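Local coordinates for protein benzoylformate Decarboxylase (Polynucleobacter necessarius, PDB 4K9Q) that probably decarboxylates benzoylformate or a related 2-keto acid, using bound thiamine diphosphate and a magnesium ion, at residues A[78-90]-A[392-404]. Residues are numbered along the deposited sequence; the frame is centred on the assembly and turned at random.
With TPP (thiamine diphosphate), chain D.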
ATOM      1  N   ALA A  78     -10.491   6.757  14.305  1.00  8.85           N
ATOM      2  CA  ALA A  78      -9.842   8.058  14.155  1.00  9.98           C
ATOM      3  C   ALA A  78      -9.532   8.495  12.717  1.00 10.69           C
ATOM      4  O   ALA A  78      -9.053   9.612  12.519  1.00  9.69           O
ATOM      5  CB  ALA A  78      -8.553   8.094  14.980  1.00 10.13           C
ATOM      6  N   MET A  79      -9.761   7.638  11.726  1.00  8.86           N
ATOM      7  CA  MET A  79      -9.201   7.904  10.393  1.00  9.81           C
ATOM      8  C   MET A  79      -9.737   9.158   9.683  1.00 10.93           C
ATOM      9  O   MET A  79      -9.014   9.786   8.888  1.00  9.94           O
ATOM     10  CB  MET A  79      -9.298   6.674   9.472  1.00 11.21           C
ATOM     11  CG  MET A  79      -8.249   5.616   9.744  1.00 12.02           C
ATOM     12  SD  MET A  79      -6.555   6.223   9.597  1.00 13.67           S
ATOM     13  CE  MET A  79      -6.557   7.004   7.984  1.00 13.68           C
ATOM     14  N   GLY A  80     -10.996   9.512   9.939  1.00  9.02           N
ATOM     15  CA  GLY A  80     -11.567  10.711   9.342  1.00  9.96           C
ATOM     16  C   GLY A  80     -10.883  11.963   9.884  1.00 12.09           C
ATOM     17  O   GLY A  80     -10.486  12.859   9.137  1.00 10.17           O
ATOM     18  N   CYS A  81     -10.724  12.032  11.195  1.00  9.90           N
ATOM     19  CA  CYS A  81     -10.028  13.168  11.768  1.00  9.04           C
ATOM     20  C   CYS A  81      -8.524  13.154  11.461  1.00 10.35           C
ATOM     21  O   CYS A  81      -7.898  14.200  11.420  1.00 11.27           O
ATOM     22  CB  CYS A  81     -10.328  13.300  13.260  1.00 10.52           C
ATOM     23  SG  CYS A  81     -11.985  14.004  13.499  1.00 13.60           S
ATOM     24  N   LEU A  82      -7.954  11.982  11.210  1.00 10.33           N
ATOM     25  CA  LEU A  82      -6.550  11.926  10.827  1.00  9.84           C
ATOM     26  C   LEU A  82      -6.367  12.503   9.411  1.00 10.17           C
ATOM     27  O   LEU A  82      -5.455  13.280   9.166  1.00  8.88           O
ATOM     28  CB  LEU A  82      -6.024  10.495  10.927  1.00 10.04           C
ATOM     29  CG  LEU A  82      -4.549  10.322  10.555  1.00 11.89           C
ATOM     30  CD1 LEU A  82      -3.681  11.297  11.330  1.00 10.87           C
ATOM     31  CD2 LEU A  82      -4.123   8.883  10.838  1.00 13.97           C
ATOM     32  N   LEU A  83      -7.256  12.137   8.487  1.00  9.90           N
ATOM     33  CA  LEU A  83      -7.275  12.762   7.169  1.00 11.81           C
ATOM     34  C   LEU A  83      -7.283  14.281   7.347  1.00 10.74           C
ATOM     35  O   LEU A  83      -6.517  15.007   6.713  1.00 10.21           O
ATOM     36  CB  LEU A  83      -8.507  12.288   6.380  1.00 10.09           C
ATOM     37  CG  LEU A  83      -8.775  12.761   4.946  1.00 12.10           C
ATOM     38  CD1 LEU A  83      -9.788  11.847   4.265  1.00 12.22           C
ATOM     39  CD2 LEU A  83      -9.285  14.197   4.925  1.00 14.00           C
ATOM     40  N   THR A  84      -8.134  14.772   8.241  1.00  8.70           N
ATOM     41  CA  THR A  84      -8.247  16.210   8.432  1.00  8.96           C
ATOM     42  C   THR A  84      -6.964  16.817   9.025  1.00  9.95           C
ATOM     43  O   THR A  84      -6.511  17.878   8.586  1.00  9.33           O
ATOM     44  CB  THR A  84      -9.476  16.540   9.277  1.00 10.15           C
ATOM     45  OG1 THR A  84     -10.648  16.089   8.577  1.00 10.62           O
ATOM     46  CG2 THR A  84      -9.566  18.045   9.551  1.00 11.50           C
ATOM     47  N   ALA A  85      -6.365  16.138  10.002  1.00  8.22           N
ATOM     48  CA  ALA A  85      -5.086  16.608  10.556  1.00  9.73           C
ATOM     49  C   ALA A  85      -4.014  16.700   9.462  1.00  9.88           C
ATOM     50  O   ALA A  85      -3.212  17.634   9.431  1.00  9.28           O
ATOM     51  CB  ALA A  85      -4.620  15.691  11.676  1.00  9.63           C
ATOM     52  N   TYR A  86      -4.001  15.723   8.561  1.00  9.70           N
ATOM     53  CA  TYR A  86      -3.053  15.716   7.457  1.00  9.79           C
ATOM     54  C   TYR A  86      -3.269  16.943   6.565  1.00  9.89           C
ATOM     55  O   TYR A  86      -2.314  17.636   6.216  1.00 11.07           O
ATOM     56  CB  TYR A  86      -3.213  14.426   6.639  1.00  8.68           C
ATOM     57  CG  TYR A  86      -2.185  14.241   5.558  1.00 10.24           C
ATOM     58  CD1 TYR A  86      -2.408  14.736   4.274  1.00 11.46           C
ATOM     59  CD2 TYR A  86      -0.992  13.555   5.815  1.00  9.90           C
ATOM     60  CE1 TYR A  86      -1.462  14.556   3.261  1.00 13.22           C
ATOM     61  CE2 TYR A  86      -0.042  13.377   4.812  1.00 12.69           C
ATOM     62  CZ  TYR A  86      -0.287  13.876   3.546  1.00 14.71           C
ATOM     63  OH  TYR A  86       0.646  13.697   2.553  1.00 13.69           O
ATOM     64  N   GLN A  87      -4.517  17.224   6.201  1.00 10.77           N
ATOM     65  CA  GLN A  87      -4.786  18.359   5.319  1.00  9.38           C
ATOM     66  C   GLN A  87      -4.616  19.713   6.029  1.00 10.67           C
ATOM     67  O   GLN A  87      -4.306  20.715   5.389  1.00 10.90           O
ATOM     68  CB  GLN A  87      -6.156  18.208   4.628  1.00 10.10           C
ATOM     69  CG  GLN A  87      -6.186  16.961   3.729  1.00 13.06           C
ATOM     70  CD  GLN A  87      -7.346  16.915   2.764  1.00 14.58           C
ATOM     71  OE1 GLN A  87      -8.442  17.377   3.070  1.00 13.28           O
ATOM     72  NE2 GLN A  87      -7.109  16.343   1.578  1.00 15.54           N
ATOM     73  N   ASN A  88      -4.784  19.718   7.351  1.00 10.09           N
ATOM     74  CA  ASN A  88      -4.510  20.894   8.196  1.00  9.47           C
ATOM     75  C   ASN A  88      -2.999  21.138   8.332  1.00 10.82           C
ATOM     76  O   ASN A  88      -2.575  22.203   8.805  1.00 10.56           O
ATOM     77  CB  ASN A  88      -5.058  20.679   9.613  1.00  8.95           C
ATOM     78  CG  ASN A  88      -6.565  20.883   9.721  1.00 11.76           C
ATOM     79  OD1 ASN A  88      -7.215  21.440   8.827  1.00 11.59           O
ATOM     80  ND2 ASN A  88      -7.129  20.437  10.843  1.00 12.65           N
ATOM     81  N   LYS A  89      -2.205  20.134   7.958  1.00  9.31           N
ATOM     82  CA  LYS A  89      -0.746  20.152   8.142  1.00 11.19           C
ATOM     83  C   LYS A  89      -0.324  20.257   9.609  1.00 11.47           C
ATOM     84  O   LYS A  89       0.609  20.986   9.962  1.00 12.18           O
ATOM     85  CB  LYS A  89      -0.098  21.240   7.282  1.00 12.42           C
ATOM     86  CG  LYS A  89      -0.151  20.888   5.792  1.00 15.46           C
ATOM     87  CD  LYS A  89       0.616  21.863   4.914  1.00 18.21           C
ATOM     88  CE  LYS A  89      -0.116  23.188   4.749  1.00 16.37           C
ATOM     89  NZ  LYS A  89       0.347  23.858   3.488  1.00 16.28           N
ATOM     90  N   THR A  90      -1.006  19.502  10.467  1.00 10.16           N
ATOM     91  CA  THR A  90      -0.735  19.557  11.901  1.00  7.90           C
ATOM     92  C   THR A  90       0.224  18.441  12.267  1.00 10.28           C
ATOM     93  O   THR A  90      -0.004  17.292  11.915  1.00 11.21           O
ATOM     94  CB  THR A  90      -2.027  19.362  12.702  1.00  8.74           C
ATOM     95  OG1 THR A  90      -3.022  20.276  12.224  1.00 10.95           O
ATOM     96  CG2 THR A  90      -1.784  19.571  14.203  1.00 10.30           C
ATOM     97  N   PHE A 392      -9.655  32.765  14.165  1.00  9.46           N
ATOM     98  CA  PHE A 392     -10.636  31.910  13.484  1.00  9.11           C
ATOM     99  C   PHE A 392     -10.041  30.585  13.031  1.00 10.46           C
ATOM    100  O   PHE A 392      -8.958  30.548  12.424  1.00 11.33           O
ATOM    101  CB  PHE A 392     -11.255  32.619  12.278  1.00 10.67           C
ATOM    102  CG  PHE A 392     -12.164  31.735  11.468  1.00 10.05           C
ATOM    103  CD1 PHE A 392     -13.464  31.492  11.890  1.00 15.14           C
ATOM    104  CD2 PHE A 392     -11.717  31.131  10.299  1.00 11.53           C
ATOM    105  CE1 PHE A 392     -14.308  30.657  11.151  1.00 13.49           C
ATOM    106  CE2 PHE A 392     -12.551  30.301   9.561  1.00 14.92           C
ATOM    107  CZ  PHE A 392     -13.850  30.069   9.988  1.00 13.70           C
ATOM    108  N   TYR A 393     -10.764  29.501  13.304  1.00 11.30           N
ATOM    109  CA  TYR A 393     -10.316  28.169  12.907  1.00 11.47           C
ATOM    110  C   TYR A 393     -11.474  27.321  12.402  1.00 11.14           C
ATOM    111  O   TYR A 393     -12.552  27.290  13.019  1.00 11.31           O
ATOM    112  CB  TYR A 393      -9.715  27.431  14.103  1.00  8.71           C
ATOM    113  CG  TYR A 393      -8.502  28.057  14.740  1.00 10.19           C
ATOM    114  CD1 TYR A 393      -8.629  29.140  15.609  1.00  9.68           C
ATOM    115  CD2 TYR A 393      -7.231  27.549  14.498  1.00 10.87           C
ATOM    116  CE1 TYR A 393      -7.506  29.703  16.211  1.00 11.75           C
ATOM    117  CE2 TYR A 393      -6.110  28.101  15.092  1.00 11.15           C
ATOM    118  CZ  TYR A 393      -6.257  29.178  15.944  1.00 11.73           C
ATOM    119  OH  TYR A 393      -5.150  29.738  16.544  1.00 13.64           O
ATOM    120  N   THR A 394     -11.240  26.600  11.312  1.00 10.80           N
ATOM    121  CA  THR A 394     -12.151  25.541  10.884  1.00 11.60           C
ATOM    122  C   THR A 394     -11.288  24.458  10.219  1.00 12.03           C
ATOM    123  O   THR A 394     -10.051  24.572  10.177  1.00 10.71           O
ATOM    124  CB  THR A 394     -13.276  26.071   9.953  1.00 12.75           C
ATOM    125  OG1 THR A 394     -14.266  25.052   9.732  1.00 12.16           O
ATOM    126  CG2 THR A 394     -12.713  26.537   8.615  1.00 12.77           C
ATOM    127  N   PHE A 395     -11.922  23.404   9.723  1.00 10.40           N
ATOM    128  CA  PHE A 395     -11.178  22.331   9.049  1.00 11.88           C
ATOM    129  C   PHE A 395     -10.706  22.693   7.632  1.00  9.73           C
ATOM    130  O   PHE A 395     -11.303  23.537   6.955  1.00 12.77           O
ATOM    131  CB  PHE A 395     -11.970  21.005   9.079  1.00 11.21           C
ATOM    132  CG  PHE A 395     -13.409  21.107   8.587  1.00 10.95           C
ATOM    133  CD1 PHE A 395     -14.324  20.112   8.913  1.00 11.73           C
ATOM    134  CD2 PHE A 395     -13.827  22.150   7.779  1.00 11.80           C
ATOM    135  CE1 PHE A 395     -15.642  20.172   8.473  1.00 15.16           C
ATOM    136  CE2 PHE A 395     -15.149  22.231   7.331  1.00 15.15           C
ATOM    137  CZ  PHE A 395     -16.059  21.233   7.675  1.00 13.30           C
ATOM    138  N   ALA A 396      -9.607  22.081   7.201  1.00  9.91           N
ATOM    139  CA  ALA A 396      -9.140  22.248   5.826  1.00 12.34           C
ATOM    140  C   ALA A 396      -9.784  21.238   4.881  1.00 13.95           C
ATOM    141  O   ALA A 396      -9.667  21.367   3.657  1.00 13.80           O
ATOM    142  CB  ALA A 396      -7.611  22.125   5.757  1.00 14.06           C
ATOM    143  N   SER A 397     -10.484  20.255   5.450  1.00 10.26           N
ATOM    144  CA  SER A 397     -10.843  19.032   4.732  1.00 10.11           C
ATOM    145  C   SER A 397     -12.325  18.881   4.377  1.00 11.78           C
ATOM    146  O   SER A 397     -12.676  18.064   3.520  1.00 13.64           O
ATOM    147  CB  SER A 397     -10.473  17.837   5.595  1.00 11.95           C
ATOM    148  OG  SER A 397     -11.352  17.802   6.715  1.00 13.13           O
ATOM    149  N   GLY A 398     -13.187  19.616   5.067  1.00 11.97           N
ATOM    150  CA  GLY A 398     -14.626  19.430   4.937  1.00 11.88           C
ATOM    151  C   GLY A 398     -15.201  18.219   5.666  1.00 13.70           C
ATOM    152  O   GLY A 398     -16.399  17.943   5.554  1.00 14.47           O
ATOM    153  N   GLY A 399     -14.364  17.493   6.409  1.00 11.85           N
ATOM    154  CA  GLY A 399     -14.811  16.329   7.159  1.00 12.37           C
ATOM    155  C   GLY A 399     -15.505  16.667   8.469  1.00 11.44           C
ATOM    156  O   GLY A 399     -14.869  17.050   9.451  1.00 11.76           O
ATOM    157  N   LEU A 400     -16.827  16.522   8.491  1.00 10.71           N
ATOM    158  CA  LEU A 400     -17.596  16.839   9.682  1.00 10.15           C
ATOM    159  C   LEU A 400     -17.181  15.970  10.867  1.00 11.63           C
ATOM    160  O   LEU A 400     -16.764  14.819  10.698  1.00 12.83           O
ATOM    161  CB  LEU A 400     -19.093  16.683   9.401  1.00  9.68           C
ATOM    162  CG  LEU A 400     -19.645  17.547   8.272  1.00 11.16           C
ATOM    163  CD1 LEU A 400     -21.158  17.314   8.132  1.00 14.03           C
ATOM    164  CD2 LEU A 400     -19.344  19.014   8.552  1.00 15.00           C
ATOM    165  N   GLY A 401     -17.283  16.535  12.066  1.00 11.62           N
ATOM    166  CA  GLY A 401     -16.864  15.854  13.280  1.00 12.08           C
ATOM    167  C   GLY A 401     -15.524  16.360  13.798  1.00 13.23           C
ATOM    168  O   GLY A 401     -15.031  15.894  14.819  1.00 12.69           O
ATOM    169  N   TRP A 402     -14.928  17.319  13.096  1.00 10.02           N
ATOM    170  CA  TRP A 402     -13.624  17.816  13.518  1.00 11.57           C
ATOM    171  C   TRP A 402     -13.742  18.995  14.482  1.00 11.13           C
ATOM    172  O   TRP A 402     -13.033  19.055  15.487  1.00 10.58           O
ATOM    173  CB  TRP A 402     -12.772  18.216  12.309  1.00 11.00           C
ATOM    174  CG  TRP A 402     -11.385  18.634  12.696  1.00  9.02           C
ATOM    175  CD1 TRP A 402     -10.321  17.812  12.954  1.00  9.81           C
ATOM    176  CD2 TRP A 402     -10.915  19.972  12.882  1.00 11.05           C
ATOM    177  NE1 TRP A 402      -9.218  18.562  13.280  1.00 11.00           N
ATOM    178  CE2 TRP A 402      -9.555  19.891  13.244  1.00 11.68           C
ATOM    179  CE3 TRP A 402     -11.513  21.235  12.782  1.00 10.70           C
ATOM    180  CZ2 TRP A 402      -8.778  21.025  13.510  1.00 11.11           C
ATOM    181  CZ3 TRP A 402     -10.734  22.366  13.038  1.00 12.37           C
ATOM    182  CH2 TRP A 402      -9.383  22.246  13.398  1.00 10.39           C
ATOM    183  N   ASP A 403     -14.635  19.930  14.176  1.00 10.02           N
ATOM    184  CA  ASP A 403     -14.613  21.230  14.855  1.00 10.56           C
ATOM    185  C   ASP A 403     -15.067  21.202  16.307  1.00  9.99           C
ATOM    186  O   ASP A 403     -14.516  21.916  17.151  1.00  9.32           O
ATOM    187  CB  ASP A 403     -15.385  22.283  14.053  1.00 10.67           C
ATOM    188  CG  ASP A 403     -14.628  22.718  12.802  1.00 11.40           C
ATOM    189  OD1 ASP A 403     -13.840  23.682  12.908  1.00 14.98           O
ATOM    190  OD2 ASP A 403     -14.794  22.080  11.733  1.00 13.85           O
ATOM    191  N   LEU A 404     -16.067  20.380  16.611  1.00  9.84           N
ATOM    192  CA  LEU A 404     -16.547  20.294  17.979  1.00 11.17           C
ATOM    193  C   LEU A 404     -15.422  19.888  18.947  1.00  9.90           C
ATOM    194  O   LEU A 404     -15.138  20.613  19.896  1.00 10.72           O
ATOM    195  CB  LEU A 404     -17.777  19.385  18.085  1.00  8.75           C
ATOM    196  CG  LEU A 404     -18.459  19.356  19.457  1.00  8.01           C
ATOM    197  CD1 LEU A 404     -19.876  18.841  19.307  1.00 11.59           C
ATOM    198  CD2 LEU A 404     -17.670  18.505  20.450  1.00 10.75           C
TER
HETATM  199  N1' TPP D 602     -19.914  12.952   6.666  1.00 11.16           N
HETATM  200  C2' TPP D 602     -18.706  13.545   6.997  1.00 13.06           C
HETATM  201  CM2 TPP D 602     -17.787  12.894   7.988  1.00 13.69           C
HETATM  202  N3' TPP D 602     -18.316  14.734   6.411  1.00 11.81           N
HETATM  203  C4' TPP D 602     -19.136  15.344   5.494  1.00 14.76           C
HETATM  204  N4' TPP D 602     -18.748  16.482   4.921  1.00 14.21           N
HETATM  205  C5' TPP D 602     -20.371  14.774   5.181  1.00 13.17           C
HETATM  206  C6' TPP D 602     -20.759  13.564   5.753  1.00 13.00           C
HETATM  207  C7' TPP D 602     -21.270  15.442   4.173  1.00 13.93           C
HETATM  208  N3  TPP D 602     -21.922  16.678   4.587  1.00 15.00           N
HETATM  209  C2  TPP D 602     -21.506  17.948   4.223  1.00 20.14           C
HETATM  210  S1  TPP D 602     -22.433  19.134   4.795  0.75 14.64           S
HETATM  211  C5  TPP D 602     -23.411  18.073   5.521  1.00 11.77           C
HETATM  212  C4  TPP D 602     -23.052  16.740   5.339  1.00 19.58           C
HETATM  213  CM4 TPP D 602     -23.780  15.545   5.902  1.00 12.14           C
HETATM  214  C6  TPP D 602     -24.588  18.647   6.259  1.00 17.16           C
HETATM  215  C7  TPP D 602     -24.242  19.556   7.427  1.00 13.81           C
HETATM  216  O7  TPP D 602     -25.461  19.753   8.105  1.00 16.37           O
HETATM  217  PA  TPP D 602     -25.571  20.736   9.373  1.00 14.79           P
HETATM  218  O1A TPP D 602     -24.370  20.531  10.251  1.00 14.04           O
HETATM  219  O2A TPP D 602     -26.842  20.479  10.119  1.00 14.48           O
HETATM  220  O3A TPP D 602     -25.411  22.207   8.744  1.00 13.58           O
HETATM  221  PB  TPP D 602     -26.461  23.028   7.844  1.00 14.54           P
HETATM  222  O1B TPP D 602     -26.061  22.804   6.422  1.00 17.35           O
HETATM  223  O2B TPP D 602     -26.292  24.480   8.235  1.00 18.59           O
HETATM  224  O3B TPP D 602     -27.857  22.540   8.058  1.00 12.17           O
HETATM  225  O   HOH W   1      -7.637  16.075  13.492  1.00 18.77           O
HETATM  226  O   HOH W   2     -12.648  15.400  10.124  1.00 11.82           O
HETATM  227  O   HOH W   3      -8.239  20.051   1.751  1.00 17.56           O
HETATM  228  O   HOH W   4     -10.803  17.241   1.639  1.00 18.94           O
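Thr84 sets its methyl CG2 anti to the backbone N, with OG1 beside that N (chi1 -62°), while Trp402 places its indole against helix 79-88 with CG anti to its own N (chi1 -176°). CG2 thereby sits over the five-membered ring, 3.6 Å from its centroid, a CH-pi contact, and OG1 hydrogen-bonds Ser397 OG at 2.6 Å. A threonine suits this place because its two branches serve two partners. Ser397 OG also accepts the N-H of Gly399 at 3.0 Å, closing an ST turn; glycine suits there, since a side chain would crowd Thr84 OG1. Gly398 O accepts a hydrogen bond from N4' of thiamine diphosphate, and Leu400 N donates one to N3'. Asn88 suits by its two-ended amide: OD1 accepts from Ala396 N at 3.0 Å, in the carbonyl plane, while ND2 lies obliquely by Trp402 CZ2 and bonds Asp55. The indole offers both a face and NE1, which also bonds Asp55. A leucine in place of Trp402 would probably leave Thr84 CG2 without its aromatic face and Asp55 without one of its donors. Hydroxyls, amide and indole thus join the N-terminal and C-terminal TPP-binding domains, and the shared serine links this interface to the turn that makes two hydrogen bonds to the aminopyrimidine.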